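Local atomic coordinates of putative hemin storage protein (Bordetella bronchiseptica, PDB entry 6AU1), a protein that cleaves deacetylated poly-beta-1,6-N-acetylglucosamine, a biofilm polysaccharide, with the C-terminal glycoside hydrolase domain that makes up this chain. Residues A[12-17]-A[76-81]; A[48-53]-A[69-74]; A[251-256]-A[261-266]; A[283-288]-A[292-297]. All coordinates share one frame; numbering follows the deposited sequence. Where two conformers were deposited one is given.

Contact 1. Residues A[12-17]-A[76-81]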
loop_
_atom_site.group_PDB
_atom_site.type_symbol
_atom_site.label_atom_id
_atom_site.label_comp_id
_atom_site.label_asym_id
_atom_site.label_seq_id
_atom_site.Cartn_x
_atom_site.Cartn_y
_atom_site.Cartn_z
ATOM N N VAL A 12 3.136 -8.811 5.131
ATOM C CA VAL A 12 2.510 -10.082 5.489
ATOM C C VAL A 12 1.003 -10.072 5.273
ATOM O O VAL A 12 0.314 -9.139 5.703
ATOM C CB VAL A 12 2.798 -10.417 6.969
ATOM C CG1 VAL A 12 1.983 -11.618 7.436
ATOM C CG2 VAL A 12 4.303 -10.653 7.176
ATOM N N ASP A 13 0.496 -11.121 4.619
ATOM C CA ASP A 13 -0.936 -11.278 4.388
ATOM C C ASP A 13 -1.608 -11.979 5.551
ATOM O O ASP A 13 -1.246 -13.105 5.876
ATOM C CB ASP A 13 -1.196 -12.092 3.113
ATOM C CG ASP A 13 -0.605 -11.455 1.894
ATOM O OD1 ASP A 13 -1.183 -10.448 1.423
ATOM O OD2 ASP A 13 0.429 -11.963 1.396
ATOM N N LEU A 14 -2.584 -11.324 6.178
ATOM C CA LEU A 14 -3.446 -12.034 7.126
ATOM C C LEU A 14 -4.294 -13.070 6.388
ATOM O O LEU A 14 -4.803 -14.013 7.002
ATOM C CB LEU A 14 -4.349 -11.070 7.888
ATOM C CG LEU A 14 -4.014 -10.931 9.376
ATOM C CD1 LEU A 14 -2.571 -10.595 9.527
ATOM C CD2 LEU A 14 -4.871 -9.891 10.074
ATOM N N ASP A 15 -4.478 -12.882 5.079
ATOM C CA ASP A 15 -5.169 -13.887 4.270
ATOM C C ASP A 15 -4.422 -15.230 4.304
ATOM O O ASP A 15 -5.023 -16.274 4.087
ATOM C CB ASP A 15 -5.330 -13.423 2.811
ATOM C CG ASP A 15 -6.261 -12.227 2.669
ATOM O OD1 ASP A 15 -7.158 -12.052 3.523
ATOM O OD2 ASP A 15 -6.102 -11.469 1.687
ATOM N N TYR A 16 -3.117 -15.196 4.578
ATOM C CA TYR A 16 -2.328 -16.427 4.678
ATOM C C TYR A 16 -2.451 -17.067 6.064
ATOM O O TYR A 16 -2.242 -18.273 6.219
ATOM C CB TYR A 16 -0.839 -16.170 4.406
ATOM C CG TYR A 16 -0.390 -15.987 2.963
ATOM C CD1 TYR A 16 -1.292 -15.779 1.921
ATOM C CD2 TYR A 16 0.975 -16.013 2.650
ATOM C CE1 TYR A 16 -0.846 -15.598 0.613
ATOM C CE2 TYR A 16 1.425 -15.839 1.341
ATOM C CZ TYR A 16 0.517 -15.629 0.335
ATOM O OH TYR A 16 0.982 -15.458 -0.956
ATOM N N ILE A 17 -2.750 -16.248 7.066
ATOM C CA ILE A 17 -2.888 -16.726 8.447
ATOM C C ILE A 17 -4.278 -17.304 8.690
ATOM O O ILE A 17 -4.430 -18.364 9.322
ATOM C CB ILE A 17 -2.641 -15.589 9.463
ATOM C CG1 ILE A 17 -1.246 -14.982 9.253
ATOM C CG2 ILE A 17 -2.869 -16.080 10.912
ATOM C CD1 ILE A 17 -0.964 -13.762 10.112
ATOM N N ASN A 76 -5.446 -7.406 15.652
ATOM C CA ASN A 76 -4.921 -7.016 16.958
ATOM C C ASN A 76 -4.007 -8.096 17.541
ATOM O O ASN A 76 -2.933 -7.793 18.072
ATOM C CB ASN A 76 -6.058 -6.696 17.948
ATOM C CG ASN A 76 -6.861 -7.932 18.357
ATOM O OD1 ASN A 76 -7.328 -8.693 17.506
ATOM N ND2 ASN A 76 -7.013 -8.141 19.677
ATOM N N ARG A 77 -4.410 -9.358 17.442
ATOM C CA ARG A 77 -3.627 -10.386 18.127
ATOM C C ARG A 77 -2.337 -10.729 17.363
ATOM O O ARG A 77 -1.319 -11.015 17.980
ATOM C CB ARG A 77 -4.476 -11.633 18.384
ATOM C CG ARG A 77 -4.785 -12.475 17.169
ATOM C CD ARG A 77 -6.145 -13.181 17.342
ATOM N NE ARG A 77 -6.357 -13.749 18.682
ATOM C CZ ARG A 77 -6.078 -15.004 19.031
ATOM N NH1 ARG A 77 -5.551 -15.843 18.147
ATOM N NH2 ARG A 77 -6.328 -15.425 20.269
ATOM N N VAL A 78 -2.356 -10.632 16.039
ATOM C CA VAL A 78 -1.135 -10.873 15.270
ATOM C C VAL A 78 -0.167 -9.717 15.481
ATOM O O VAL A 78 1.037 -9.928 15.641
ATOM C CB VAL A 78 -1.434 -11.072 13.783
ATOM C CG1 VAL A 78 -0.146 -11.235 12.980
ATOM C CG2 VAL A 78 -2.348 -12.302 13.612
ATOM N N ALA A 79 -0.696 -8.500 15.525
ATOM C CA ALA A 79 0.147 -7.335 15.791
ATOM C C ALA A 79 0.800 -7.448 17.169
ATOM O O ALA A 79 2.005 -7.226 17.311
ATOM C CB ALA A 79 -0.670 -6.050 15.692
ATOM N N TRP A 80 0.021 -7.809 18.189
ATOM C CA TRP A 80 0.608 -7.923 19.527
ATOM C C TRP A 80 1.672 -9.024 19.587
ATOM O O TRP A 80 2.709 -8.865 20.241
ATOM C CB TRP A 80 -0.478 -8.191 20.592
ATOM C CG TRP A 80 -1.082 -6.933 21.181
ATOM C CD1 TRP A 80 -2.411 -6.587 21.210
ATOM C CD2 TRP A 80 -0.373 -5.849 21.800
ATOM N NE1 TRP A 80 -2.567 -5.363 21.830
ATOM C CE2 TRP A 80 -1.333 -4.890 22.196
ATOM C CE3 TRP A 80 0.978 -5.604 22.074
ATOM C CZ2 TRP A 80 -0.981 -3.706 22.842
ATOM C CZ3 TRP A 80 1.322 -4.427 22.710
ATOM C CH2 TRP A 80 0.346 -3.496 23.089
ATOM N N GLN A 81 1.425 -10.146 18.917
ATOM C CA GLN A 81 2.382 -11.245 19.000
ATOM C C GLN A 81 3.656 -10.921 18.236
ATOM O O GLN A 81 4.743 -11.271 18.690
ATOM C CB GLN A 81 1.778 -12.549 18.493
ATOM C CG GLN A 81 0.675 -13.066 19.401
ATOM C CD GLN A 81 0.578 -14.574 19.418
ATOM O OE1 GLN A 81 1.541 -15.276 19.113
ATOM N NE2 GLN A 81 -0.595 -15.084 19.778
#
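Val-78, on the helix 75-86, presents its forked end to Ile-17 and Leu-14 and has the largest share of surface buried here. Ile-17 meets it tip to tip. Its CD1 methyl lies 3.9 Å from Val-78 CG1 and 4.0 Å from Val-78 CG2, so one methyl group settles almost evenly against both prongs of the valine. The isoleucine reaches this far because its chain is stretched out beyond CB (chi2 174°), which carries CD1 to the limit of its length. Leu-14 approaches the same valine more loosely, with its CD1 4.3 Å from Val-78 CG1. Both residues sit on the short turn of helix that follows the first barrel strand, 8-12. That turn is held by the bond from Tyr-16 N to Asp-13 O, 3.1 Å, and by a weak one from Ile-17 N to Leu-14 O. Leu-14 and Ile-17 are three residues apart and therefore offer their side chains together, while Asp-15 turns to Tyr-62, Gln-47 and Asp-51 instead. Leu-46 of strand 43-47 and Leu-29 and Leu-32 of helix 22-39 extend the same apolar layer around the three residues. No hydrogen bond or charge pair joins the two segments: the contact rests on buried branched aliphatic groups, so shape and exclusion of water, not directional bonding, hold the 14-17 turn against helix 75-86.

Contact 2. Residues A[48-53]-A[69-74]. With SO4 (sulfate ion), chain C.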
loop_
_atom_site.group_PDB
_atom_site.type_symbol
_atom_site.label_atom_id
_atom_site.label_comp_id
_atom_site.label_asym_id
_atom_site.label_seq_id
_atom_site.Cartn_x
_atom_site.Cartn_y
_atom_site.Cartn_z
ATOM N N ALA A 48 -4.509 -5.506 7.253
ATOM C CA ALA A 48 -5.601 -5.356 8.217
ATOM C C ALA A 48 -6.963 -5.618 7.572
ATOM O O ALA A 48 -7.996 -5.615 8.255
ATOM C CB ALA A 48 -5.563 -3.951 8.846
ATOM N N PHE A 49 -6.938 -5.840 6.256
ATOM C CA PHE A 49 -8.141 -6.070 5.438
ATOM C C PHE A 49 -8.080 -7.454 4.786
ATOM O O PHE A 49 -7.004 -8.044 4.684
ATOM C CB PHE A 49 -8.260 -4.979 4.358
ATOM C CG PHE A 49 -7.124 -4.980 3.362
ATOM C CD1 PHE A 49 -5.893 -4.420 3.690
ATOM C CD2 PHE A 49 -7.289 -5.546 2.101
ATOM C CE1 PHE A 49 -4.837 -4.410 2.776
ATOM C CE2 PHE A 49 -6.246 -5.552 1.184
ATOM C CZ PHE A 49 -5.011 -4.980 1.521
ATOM N N ALA A 50 -9.224 -7.980 4.350
ATOM C CA ALA A 50 -9.239 -9.287 3.705
ATOM C C ALA A 50 -9.376 -9.142 2.191
ATOM O O ALA A 50 -10.210 -8.381 1.707
ATOM C CB ALA A 50 -10.367 -10.138 4.255
ATOM N N ASP A 51 -8.552 -9.875 1.454
ATOM C CA ASP A 51 -8.624 -9.883 -0.011
ATOM C C ASP A 51 -8.340 -11.294 -0.548
ATOM O O ASP A 51 -7.484 -11.465 -1.426
ATOM C CB ASP A 51 -7.631 -8.849 -0.579
ATOM C CG ASP A 51 -7.765 -8.636 -2.094
ATOM O OD1 ASP A 51 -8.817 -8.953 -2.675
ATOM O OD2 ASP A 51 -6.791 -8.146 -2.698
ATOM N N PRO A 52 -9.061 -12.314 -0.043
ATOM C CA PRO A 52 -8.678 -13.684 -0.416
ATOM C C PRO A 52 -8.866 -13.997 -1.898
ATOM O O PRO A 52 -8.199 -14.895 -2.408
ATOM C CB PRO A 52 -9.608 -14.559 0.439
ATOM C CG PRO A 52 -10.787 -13.695 0.719
ATOM C CD PRO A 52 -10.240 -12.299 0.851
ATOM N N LYS A 53 -9.755 -13.279 -2.578
ATOM C CA LYS A 53 -9.974 -13.531 -4.003
ATOM C C LYS A 53 -8.938 -12.818 -4.873
ATOM O O LYS A 53 -8.782 -13.143 -6.052
ATOM C CB LYS A 53 -11.390 -13.115 -4.407
ATOM C CG LYS A 53 -12.464 -14.003 -3.790
ATOM C CD LYS A 53 -13.847 -13.645 -4.292
ATOM C CE LYS A 53 -14.452 -12.495 -3.514
ATOM N NZ LYS A 53 -15.725 -12.934 -2.875
ATOM N N PRO A 69 -18.196 -5.976 7.641
ATOM C CA PRO A 69 -18.120 -7.218 8.420
ATOM C C PRO A 69 -16.677 -7.615 8.681
ATOM O O PRO A 69 -15.764 -7.280 7.928
ATOM C CB PRO A 69 -18.809 -8.252 7.524
ATOM C CG PRO A 69 -19.651 -7.465 6.592
ATOM C CD PRO A 69 -18.964 -6.148 6.395
ATOM N N MET A 70 -16.482 -8.330 9.775
ATOM C CA MET A 70 -15.169 -8.810 10.143
ATOM C C MET A 70 -15.046 -10.280 9.717
ATOM O O MET A 70 -15.900 -11.108 10.074
ATOM C CB MET A 70 -14.992 -8.625 11.659
ATOM C CG MET A 70 -13.639 -8.913 12.213
ATOM S SD MET A 70 -13.527 -8.417 13.957
ATOM C CE MET A 70 -14.987 -9.152 14.654
ATOM N N ARG A 71 -14.012 -10.601 8.937
ATOM C CA ARG A 71 -13.761 -11.983 8.532
ATOM C C ARG A 71 -13.247 -12.795 9.710
ATOM O O ARG A 71 -13.568 -13.971 9.869
ATOM C CB ARG A 71 -12.744 -12.053 7.382
ATOM C CG ARG A 71 -12.634 -13.460 6.790
ATOM C CD ARG A 71 -11.660 -13.515 5.625
ATOM N NE ARG A 71 -11.769 -14.773 4.890
ATOM C CZ ARG A 71 -10.767 -15.339 4.222
ATOM N NH1 ARG A 71 -9.561 -14.771 4.219
ATOM N NH2 ARG A 71 -10.970 -16.476 3.568
ATOM N N ALA A 72 -12.417 -12.148 10.515
ATOM C CA ALA A 72 -11.885 -12.735 11.742
ATOM C C ALA A 72 -11.339 -11.601 12.576
ATOM O O ALA A 72 -10.837 -10.619 12.027
ATOM C CB ALA A 72 -10.791 -13.762 11.445
ATOM N N ASP A 73 -11.419 -11.725 13.898
ATOM C CA ASP A 73 -10.821 -10.710 14.760
ATOM C C ASP A 73 -9.351 -11.056 14.950
ATOM O O ASP A 73 -8.981 -11.718 15.926
ATOM C CB ASP A 73 -11.547 -10.641 16.109
ATOM C CG ASP A 73 -11.235 -9.375 16.880
ATOM O OD1 ASP A 73 -10.307 -8.634 16.486
ATOM O OD2 ASP A 73 -11.918 -9.119 17.898
ATOM N N LEU A 74 -8.511 -10.610 14.018
ATOM C CA LEU A 74 -7.193 -11.210 13.885
ATOM C C LEU A 74 -6.064 -10.192 13.896
ATOM O O LEU A 74 -4.958 -10.505 14.331
ATOM C CB LEU A 74 -7.142 -12.035 12.589
ATOM C CG LEU A 74 -5.928 -12.907 12.288
ATOM C CD1 LEU A 74 -5.654 -13.871 13.429
ATOM C CD2 LEU A 74 -6.185 -13.680 10.987
HETATM S S SO4 C . -14.397 -17.623 4.911
HETATM O O1 SO4 C . -14.281 -16.294 5.510
HETATM O O2 SO4 C . -13.512 -17.721 3.752
HETATM O O3 SO4 C . -15.784 -17.831 4.478
HETATM O O4 SO4 C . -14.025 -18.648 5.881
#
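Ala-50 and Arg-71 mark the closest backbone approach, their CA atoms 7.1 Å apart, between two stretches without regular secondary structure. Arg-71 spans the gap with its side chain. CG stands opposite the backbone N (chi1 -171°) and the chain stays extended as far as NE, passing over Ala-50, whose CB touches Arg-71 CD at 3.9 Å. Farther out, the side chains of Pro-52 and Arg-71 run antiparallel alongside one another. Pro-52 CG lies over one face of the guanidinium, displaced toward its rim, and Pro-52 CB is 3.8 Å from Arg-71 NH1. Both segments belong to the long loop between strand 43-47 and helix 75-86 of the TIM barrel, and the arginine bridges its two limbs. A sulfate, probably from the crystallisation liquor, sits at the guanidinium edge and takes two bonds side by side: Arg-71 NE to O1 at 3.0 Å, and Arg-71 NH2 to O2 at 2.8 Å, the latter nearly straight at 175°. Tyr-18 OH also binds this sulfate. The remaining terminal nitrogen, Arg-71 NH1, bonds to Tyr-62 OH and makes a long, weak ion pair with Asp-15.

Contact 3. Residues A[251-256]-A[261-266]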
loop_
_atom_site.group_PDB
_atom_site.type_symbol
_atom_site.label_atom_id
_atom_site.label_comp_id
_atom_site.label_asym_id
_atom_site.label_seq_id
_atom_site.Cartn_x
_atom_site.Cartn_y
_atom_site.Cartn_z
ATOM N N GLN A 251 -0.058 9.385 -8.496
ATOM C CA GLN A 251 1.034 9.210 -7.534
ATOM C C GLN A 251 2.286 9.882 -8.079
ATOM O O GLN A 251 2.418 10.036 -9.285
ATOM C CB GLN A 251 1.321 7.731 -7.281
ATOM C CG GLN A 251 0.120 6.896 -6.854
ATOM C CD GLN A 251 0.516 5.470 -6.546
ATOM O OE1 GLN A 251 1.563 5.003 -6.977
ATOM N NE2 GLN A 251 -0.322 4.767 -5.792
ATOM N N SER A 252 3.213 10.247 -7.195
ATOM C CA SER A 252 4.395 11.029 -7.574
ATOM C C SER A 252 5.510 10.801 -6.566
ATOM O O SER A 252 5.261 10.857 -5.375
ATOM C CB SER A 252 4.056 12.522 -7.635
ATOM O OG SER A 252 5.215 13.316 -7.560
ATOM N N LEU A 253 6.735 10.559 -7.029
ATOM C CA LEU A 253 7.828 10.323 -6.087
ATOM C C LEU A 253 8.191 11.585 -5.291
ATOM O O LEU A 253 8.283 11.515 -4.066
ATOM C CB LEU A 253 9.062 9.764 -6.804
ATOM C CG LEU A 253 10.292 9.565 -5.917
ATOM C CD1 LEU A 253 9.971 8.660 -4.718
ATOM C CD2 LEU A 253 11.435 8.991 -6.735
ATOM N N PRO A 254 8.380 12.742 -5.962
ATOM C CA PRO A 254 8.729 13.937 -5.174
ATOM C C PRO A 254 7.689 14.309 -4.120
ATOM O O PRO A 254 8.055 14.672 -2.996
ATOM C CB PRO A 254 8.814 15.045 -6.233
ATOM C CG PRO A 254 9.080 14.348 -7.494
ATOM C CD PRO A 254 8.414 13.023 -7.412
ATOM N N GLU A 255 6.413 14.230 -4.486
ATOM C CA GLU A 255 5.342 14.594 -3.569
ATOM C C GLU A 255 5.233 13.578 -2.431
ATOM O O GLU A 255 4.952 13.953 -1.293
ATOM C CB GLU A 255 4.008 14.706 -4.307
ATOM C CG GLU A 255 3.961 15.853 -5.320
ATOM C CD GLU A 255 4.143 17.212 -4.667
ATOM O OE1 GLU A 255 3.585 17.428 -3.571
ATOM O OE2 GLU A 255 4.850 18.064 -5.245
ATOM N N PHE A 256 5.451 12.303 -2.737
ATOM C CA PHE A 256 5.422 11.268 -1.698
ATOM C C PHE A 256 6.556 11.494 -0.716
ATOM O O PHE A 256 6.373 11.375 0.504
ATOM C CB PHE A 256 5.541 9.856 -2.288
ATOM C CG PHE A 256 4.226 9.245 -2.733
ATOM C CD1 PHE A 256 3.208 10.028 -3.259
ATOM C CD2 PHE A 256 4.029 7.876 -2.635
ATOM C CE1 PHE A 256 2.000 9.442 -3.674
ATOM C CE2 PHE A 256 2.821 7.290 -3.040
ATOM C CZ PHE A 256 1.820 8.082 -3.576
ATOM N N ASP A 261 6.769 9.368 5.794
ATOM C CA ASP A 261 8.039 9.064 6.437
ATOM C C ASP A 261 8.851 8.124 5.571
ATOM O O ASP A 261 10.072 8.274 5.450
ATOM C CB ASP A 261 7.816 8.458 7.809
ATOM C CG ASP A 261 7.119 9.408 8.739
ATOM O OD1 ASP A 261 7.759 10.398 9.144
ATOM O OD2 ASP A 261 5.936 9.172 9.053
ATOM N N PHE A 262 8.157 7.169 4.959
ATOM C CA PHE A 262 8.777 6.234 4.034
ATOM C C PHE A 262 7.927 6.052 2.802
ATOM O O PHE A 262 6.695 6.069 2.870
ATOM C CB PHE A 262 9.010 4.877 4.700
ATOM C CG PHE A 262 9.975 4.939 5.844
ATOM C CD1 PHE A 262 11.324 5.140 5.607
ATOM C CD2 PHE A 262 9.534 4.821 7.148
ATOM C CE1 PHE A 262 12.222 5.203 6.658
ATOM C CE2 PHE A 262 10.423 4.889 8.196
ATOM C CZ PHE A 262 11.767 5.083 7.947
ATOM N N VAL A 263 8.601 5.884 1.672
ATOM C CA VAL A 263 7.936 5.568 0.414
ATOM C C VAL A 263 8.163 4.095 0.132
ATOM O O VAL A 263 9.316 3.668 -0.007
ATOM C CB VAL A 263 8.489 6.415 -0.743
ATOM C CG1 VAL A 263 7.865 5.978 -2.071
ATOM C CG2 VAL A 263 8.223 7.890 -0.489
ATOM N N ALA A 264 7.082 3.317 0.097
ATOM C CA ALA A 264 7.183 1.878 -0.155
ATOM C C ALA A 264 7.100 1.624 -1.654
ATOM O O ALA A 264 6.028 1.339 -2.203
ATOM C CB ALA A 264 6.092 1.112 0.585
ATOM N N LEU A 265 8.247 1.717 -2.309
ATOM C CA LEU A 265 8.299 1.663 -3.765
ATOM C C LEU A 265 8.247 0.219 -4.242
ATOM O O LEU A 265 9.045 -0.609 -3.806
ATOM C CB LEU A 265 9.573 2.354 -4.257
ATOM C CG LEU A 265 9.879 2.299 -5.748
ATOM C CD1 LEU A 265 8.765 2.930 -6.563
ATOM C CD2 LEU A 265 11.201 3.026 -6.016
ATOM N N MET A 266 7.302 -0.089 -5.122
ATOM C CA MET A 266 7.114 -1.469 -5.539
ATOM C C MET A 266 8.128 -1.827 -6.632
ATOM O O MET A 266 7.883 -1.691 -7.833
ATOM C CB MET A 266 5.650 -1.686 -5.951
ATOM C CG MET A 266 4.748 -1.506 -4.713
ATOM S SD MET A 266 2.975 -1.690 -4.942
ATOM C CE MET A 266 2.651 -0.296 -6.009
#
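Leu-253 and Phe-256, one turn apart on the helix 253-259, both lean on Val-263 of the following strand. Ahead of them, Gln-251 does not touch the strand; its amide is held by Tyr-236 N and Ala-163 O. Ser-252 is the N-cap: its OG accepts from Glu-255 N in a nearly straight but weak bond of 3.4 Å, and its carbonyl O receives Phe-256 N at 3.0 Å, the first bond of the helix proper. Leu-253 opens that helix. Its CG is trans to the amide nitrogen across the CA-CB bond (chi1 176°), and the branch ending in CD1 comes to 4.3 Å from Val-263 CG1, a loose apolar touch. Glu-255 faces the other way, onto Ile-206 and Ile-210 of helix 195-223. Phe-256 makes the closer contact, and does so through the root of its side chain: CB lies 3.8 Å from Val-263 CG2, which also nears the carbonyl carbon of Phe-256 at 4.0 Å. The other valine methyl, Val-263 CG1, comes to the edge of the Phe-256 ring near its plane, so the ring face is not turned to the valine. CG2 thus lies against the backbone end of Phe-256, while CG1 adjoins both its ring edge and Leu-253. Tyr-260 meets the phenylalanine ring edge-to-face. Strand 262-266, the sixth of the parallel TIM-barrel strands, runs between 230-235 and 297-305, with helix 253-259 packed on its outer side and helix 195-223 beside that helix.

Contact 4. Residues A[283-288]-A[292-297]. With SO4 (sulfate ion), chain E.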
loop_
_atom_site.group_PDB
_atom_site.type_symbol
_atom_site.label_atom_id
_atom_site.label_comp_id
_atom_site.label_asym_id
_atom_site.label_seq_id
_atom_site.Cartn_x
_atom_site.Cartn_y
_atom_site.Cartn_z
ATOM N N GLN A 283 18.052 1.309 -13.130
ATOM C CA GLN A 283 17.389 2.545 -13.537
ATOM C C GLN A 283 16.432 3.071 -12.467
ATOM O O GLN A 283 16.321 4.285 -12.277
ATOM C CB GLN A 283 16.636 2.342 -14.855
ATOM C CG GLN A 283 17.556 2.183 -16.043
ATOM C CD GLN A 283 16.823 1.761 -17.301
ATOM O OE1 GLN A 283 15.643 1.416 -17.258
ATOM N NE2 GLN A 283 17.524 1.775 -18.428
ATOM N N LEU A 284 15.736 2.166 -11.780
ATOM C CA LEU A 284 14.812 2.588 -10.727
ATOM C C LEU A 284 15.572 3.274 -9.592
ATOM O O LEU A 284 15.181 4.347 -9.135
ATOM C CB LEU A 284 14.009 1.400 -10.186
ATOM C CG LEU A 284 12.885 1.757 -9.199
ATOM C CD1 LEU A 284 11.724 2.427 -9.916
ATOM C CD2 LEU A 284 12.422 0.512 -8.471
ATOM N N VAL A 285 16.668 2.661 -9.155
ATOM C CA VAL A 285 17.491 3.243 -8.095
ATOM C C VAL A 285 18.055 4.605 -8.512
ATOM O O VAL A 285 18.033 5.558 -7.731
ATOM C CB VAL A 285 18.649 2.294 -7.704
ATOM C CG1 VAL A 285 19.595 2.976 -6.745
ATOM C CG2 VAL A 285 18.081 1.026 -7.075
ATOM N N ALA A 286 18.539 4.697 -9.748
ATOM C CA ALA A 286 19.084 5.951 -10.263
ATOM C C ALA A 286 18.031 7.050 -10.232
ATOM O O ALA A 286 18.327 8.199 -9.897
ATOM C CB ALA A 286 19.611 5.768 -11.675
ATOM N N ALA A 287 16.799 6.691 -10.588
ATOM C CA ALA A 287 15.701 7.655 -10.595
ATOM C C ALA A 287 15.419 8.168 -9.190
ATOM O O ALA A 287 15.214 9.366 -8.989
ATOM C CB ALA A 287 14.438 7.035 -11.199
ATOM N N VAL A 288 15.399 7.253 -8.222
ATOM C CA VAL A 288 15.165 7.624 -6.832
ATOM C C VAL A 288 16.306 8.506 -6.316
ATOM O O VAL A 288 16.069 9.520 -5.655
ATOM C CB VAL A 288 15.011 6.375 -5.942
ATOM C CG1 VAL A 288 14.902 6.770 -4.481
ATOM C CG2 VAL A 288 13.776 5.596 -6.372
ATOM N N LYS A 292 16.946 12.488 -4.753
ATOM C CA LYS A 292 17.532 12.444 -3.412
ATOM C C LYS A 292 16.642 11.670 -2.439
ATOM O O LYS A 292 16.439 12.086 -1.299
ATOM C CB LYS A 292 17.779 13.860 -2.882
ATOM C CG LYS A 292 18.547 14.764 -3.833
ATOM C CD LYS A 292 20.016 14.372 -3.926
ATOM C CE LYS A 292 20.783 15.339 -4.829
ATOM N NZ LYS A 292 22.240 15.028 -4.907
ATOM N N GLY A 293 16.104 10.544 -2.894
ATOM C CA GLY A 293 15.153 9.803 -2.086
ATOM C C GLY A 293 15.622 8.499 -1.468
ATOM O O GLY A 293 14.817 7.785 -0.877
ATOM N N LEU A 294 16.905 8.168 -1.582
ATOM C CA LEU A 294 17.349 6.853 -1.103
ATOM C C LEU A 294 17.195 6.701 0.410
ATOM O O LEU A 294 16.977 5.599 0.902
ATOM C CB LEU A 294 18.799 6.591 -1.504
ATOM C CG LEU A 294 19.080 6.472 -3.004
ATOM C CD1 LEU A 294 20.566 6.232 -3.231
ATOM C CD2 LEU A 294 18.255 5.351 -3.627
ATOM N N ASP A 295 17.286 7.806 1.143
ATOM C CA ASP A 295 17.222 7.726 2.598
ATOM C C ASP A 295 15.837 7.328 3.111
ATOM O O ASP A 295 15.724 6.706 4.170
ATOM C CB ASP A 295 17.652 9.053 3.227
ATOM C CG ASP A 295 19.156 9.240 3.212
ATOM O OD1 ASP A 295 19.879 8.229 3.092
ATOM O OD2 ASP A 295 19.616 10.396 3.324
ATOM N N ARG A 296 14.783 7.646 2.368
ATOM C CA ARG A 296 13.452 7.290 2.854
ATOM C C ARG A 296 12.632 6.457 1.879
ATOM O O ARG A 296 11.459 6.191 2.121
ATOM C CB ARG A 296 12.691 8.558 3.246
ATOM C CG ARG A 296 13.341 9.258 4.436
ATOM C CD ARG A 296 12.463 10.325 5.046
ATOM N NE ARG A 296 12.403 11.527 4.225
ATOM C CZ ARG A 296 11.373 11.854 3.458
ATOM N NH1 ARG A 296 10.307 11.069 3.407
ATOM N NH2 ARG A 296 11.409 12.974 2.748
ATOM N N THR A 297 13.252 6.013 0.795
ATOM C CA THR A 297 12.565 5.089 -0.108
ATOM C C THR A 297 12.920 3.658 0.249
ATOM O O THR A 297 14.090 3.295 0.314
ATOM C CB THR A 297 12.916 5.364 -1.580
ATOM O OG1 THR A 297 12.543 6.705 -1.894
ATOM C CG2 THR A 297 12.168 4.403 -2.515
HETATM S S SO4 E . 22.094 1.135 -17.558
HETATM O O1 SO4 E . 22.226 -0.242 -18.029
HETATM O O2 SO4 E . 23.241 1.914 -18.011
HETATM O O3 SO4 E . 22.053 1.148 -16.098
HETATM O O4 SO4 E . 20.865 1.725 -18.082
#
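Gly-293, bonded across the contact to Val-288, has a carbonyl O that several donors grip: Thr-297 OG1 at 2.7 Å and Arg-296 N at 3.2 Å reach it from opposite faces of the carbonyl plane, and Thr-297 N adds a weak bond. These bonds fold 293-297 into a compact turn. The glycine's own N-H goes back to Val-288 O, 2.9 Å with an angle of 157°, the donor lying above the plane of that carbonyl. This is the long bond of a Schellman motif that ends the helix, and Lys-292, with its positive phi of 55°, is the C-prime residue that reverses the chain. Val-288 fills the inside of the turn. With chi1 at 175°, its CG1 extends away from its own backbone N, 3.5 Å from Thr-297 OG1, tip to tip, and 3.5 Å from the Gly-293 carbonyl carbon. Leu-294 closes over the same methyl, its CD2 3.7 Å from Val-288 CG1, and crosses Val-285 at about a right angle. More than a turn earlier on the helix, Gln-283 NE2 makes a weak hydrogen bond to a sulfate, probably from the crystallisation liquor, also held by Arg-282 and Gln-279. The motif delivers the chain from helix 277-290 into strand 297-305, while Phe-299 of that strand underlies Val-285, Val-288 and Leu-294, and Leu-265 of the neighbouring strand 262-266 touches Val-288 and Thr-297.

From the N terminus, contact 1 closes the widest loop, joining the turn after the first strand to helix 75-86. Contact 2 is nested inside it, drawing together two limbs of the loop that leads to that helix; the two touch where Asp-15 OD2 meets Asp-51 N. Contacts 3 and 4 follow in series, each a short local closure: helix to next strand around 262-266, then helix end to the start of 297-305. They meet through a probable hydrogen bond from Val-263 N to Arg-296 O, where the pairing of 262-266 with 297-305 begins. Contacts 1 and 3 lie on opposite sides of the chain's centre, their own centres about 25 Å apart, so the barrel is tied at two separate places.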